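Local coordinates for Rbsd/fucu transport protein family protein (Streptococcus pneumoniae, PDB 4A34) that interconverts the alpha and beta anomers of L-fucose as a fucose mutarotase of the RbsD/FucU family, at the interface of chains A and B. Residues are numbered along the deposited sequence; one frame, centred on the assembly and turned at random. Chains: chain A/B, Rbsd/fucu transport protein family protein.

The interface of chains A and B. Residues chain A 11-12, 15, 18-19; chain B 11-12, 15.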
loop_
_atom_site.group_PDB
_atom_site.type_symbol
_atom_site.label_atom_id
_atom_site.label_comp_id
_atom_site.label_asym_id
_atom_site.label_seq_id
_atom_site.Cartn_x
_atom_site.Cartn_y
_atom_site.Cartn_z
ATOM N N PRO A 11 -11.692 -7.547 18.415
ATOM C CA PRO A 11 -10.244 -7.378 18.438
ATOM C C PRO A 11 -9.775 -5.972 18.105
ATOM O O PRO A 11 -8.998 -5.394 18.867
ATOM C CB PRO A 11 -9.771 -8.373 17.384
ATOM C CG PRO A 11 -10.732 -9.473 17.499
ATOM C CD PRO A 11 -12.061 -8.830 17.785
ATOM N N ASP A 12 -10.238 -5.413 16.994
ATOM C CA ASP A 12 -9.782 -4.081 16.629
ATOM C C ASP A 12 -10.432 -3.029 17.513
ATOM O O ASP A 12 -9.859 -1.957 17.724
ATOM C CB ASP A 12 -9.970 -3.779 15.130
ATOM C CG ASP A 12 -8.953 -2.742 14.599
ATOM O OD1 ASP A 12 -8.050 -2.293 15.349
ATOM O OD2 ASP A 12 -9.051 -2.370 13.412
ATOM N N LYS A 15 -8.087 -2.882 20.750
ATOM C CA LYS A 15 -6.887 -2.143 20.389
ATOM C C LYS A 15 -7.173 -0.643 20.347
ATOM O O LYS A 15 -6.363 0.160 20.824
ATOM C CB LYS A 15 -6.333 -2.641 19.049
ATOM C CG LYS A 15 -5.167 -1.843 18.484
ATOM C CD LYS A 15 -4.616 -2.504 17.237
ATOM C CE LYS A 15 -3.401 -1.748 16.679
ATOM N NZ LYS A 15 -3.760 -0.727 15.645
ATOM N N MET A 18 -7.841 0.779 23.893
ATOM C CA MET A 18 -6.494 0.780 24.481
ATOM C C MET A 18 -5.588 1.916 23.994
ATOM O O MET A 18 -4.905 2.542 24.811
ATOM C CB MET A 18 -5.783 -0.547 24.224
ATOM C CG MET A 18 -6.470 -1.786 24.776
ATOM S SD MET A 18 -5.273 -2.896 25.543
ATOM C CE MET A 18 -5.062 -2.030 27.114
ATOM N N GLU A 19 -5.571 2.171 22.680
ATOM C CA GLU A 19 -4.663 3.186 22.109
ATOM C C GLU A 19 -5.172 4.623 22.250
ATOM O O GLU A 19 -4.378 5.571 22.184
ATOM C CB GLU A 19 -4.271 2.878 20.651
ATOM C CG GLU A 19 -5.422 2.935 19.660
ATOM C CD GLU A 19 -5.086 2.364 18.290
ATOM O OE1 GLU A 19 -4.137 1.547 18.171
ATOM O OE2 GLU A 19 -5.791 2.748 17.327
ATOM N N PRO B 11 -1.537 -2.659 23.061
ATOM C CA PRO B 11 -2.776 -2.678 22.272
ATOM C C PRO B 11 -2.759 -3.730 21.154
ATOM O O PRO B 11 -3.719 -4.494 20.999
ATOM C CB PRO B 11 -2.843 -1.269 21.670
ATOM C CG PRO B 11 -1.938 -0.434 22.520
ATOM C CD PRO B 11 -0.865 -1.349 23.000
ATOM N N ASP B 12 -1.663 -3.779 20.402
ATOM C CA ASP B 12 -1.560 -4.707 19.289
ATOM C C ASP B 12 -1.401 -6.163 19.748
ATOM O O ASP B 12 -1.878 -7.068 19.062
ATOM C CB ASP B 12 -0.476 -4.272 18.299
ATOM C CG ASP B 12 -0.779 -4.689 16.855
ATOM O OD1 ASP B 12 -1.971 -4.864 16.489
ATOM O OD2 ASP B 12 0.193 -4.848 16.075
ATOM N N LYS B 15 -5.047 -7.442 20.735
ATOM C CA LYS B 15 -5.695 -7.709 19.459
ATOM C C LYS B 15 -5.287 -9.078 18.923
ATOM O O LYS B 15 -6.147 -9.947 18.701
ATOM C CB LYS B 15 -5.376 -6.618 18.437
ATOM C CG LYS B 15 -6.024 -6.850 17.088
ATOM C CD LYS B 15 -5.737 -5.726 16.134
ATOM C CE LYS B 15 -6.396 -5.972 14.783
ATOM N NZ LYS B 15 -5.513 -6.694 13.822
#
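This is a two-fold symmetric helix-to-helix interface in which helix 11-19 of chain A packs on helix 11-19 of chain B. It joins two subunits of the deposited ten-copy assembly. Bacterial RbsD and FucU proteins are known as decamers, so the contact is probably a biological one.

The two lysines form the centre. A:Lys15 and B:Lys15 cross obliquely and touch through their aliphatic stems, with A:Lys15 CD 3.6 Å from B:Lys15 CD. In both, CG is anti to the backbone N (chi1 173° in A:Lys15). Both chains stay extended to CE and turn only at the last torsion, near -90°. The bend helps keep the two ammonium groups apart, with NZ of A:Lys15 6.5 Å from NZ of B:Lys15. Methylene groups therefore make the contact between two residues of like charge.

Each lysine also runs alongside the aspartate of the partner helix, pointing the same way. The carboxylate oxygen OD1 of B:Asp12 lies 3.4 Å from CE of A:Lys15. Its distance to NZ of A:Lys15 is 4.6 Å, so this pair does not form a salt bridge. The opposite charges may still attract weakly at this range. The twin pair is looser, with OD1 of A:Asp12 4.1 Å from CE of B:Lys15. Within chain A, NZ of A:Lys15 makes a weak salt bridge of 3.4 Å to carboxylate OE1 of A:Glu19, one helical turn on.

B:Pro11 crosses the stem of A:Lys15 at about a right angle. Its ring CB sits 4.0 Å from CB of A:Met18 and meets CG of A:Lys15 as well. The sulfur SD of A:Met18 lies near CA of B:Pro11. On the twin side, CB of A:Pro11 rests 4.1 Å from CG of B:Lys15.

No hydrogen bond crosses this patch. Helix packing through lysine stems and proline rings probably helps hold neighbouring mutarotase subunits together.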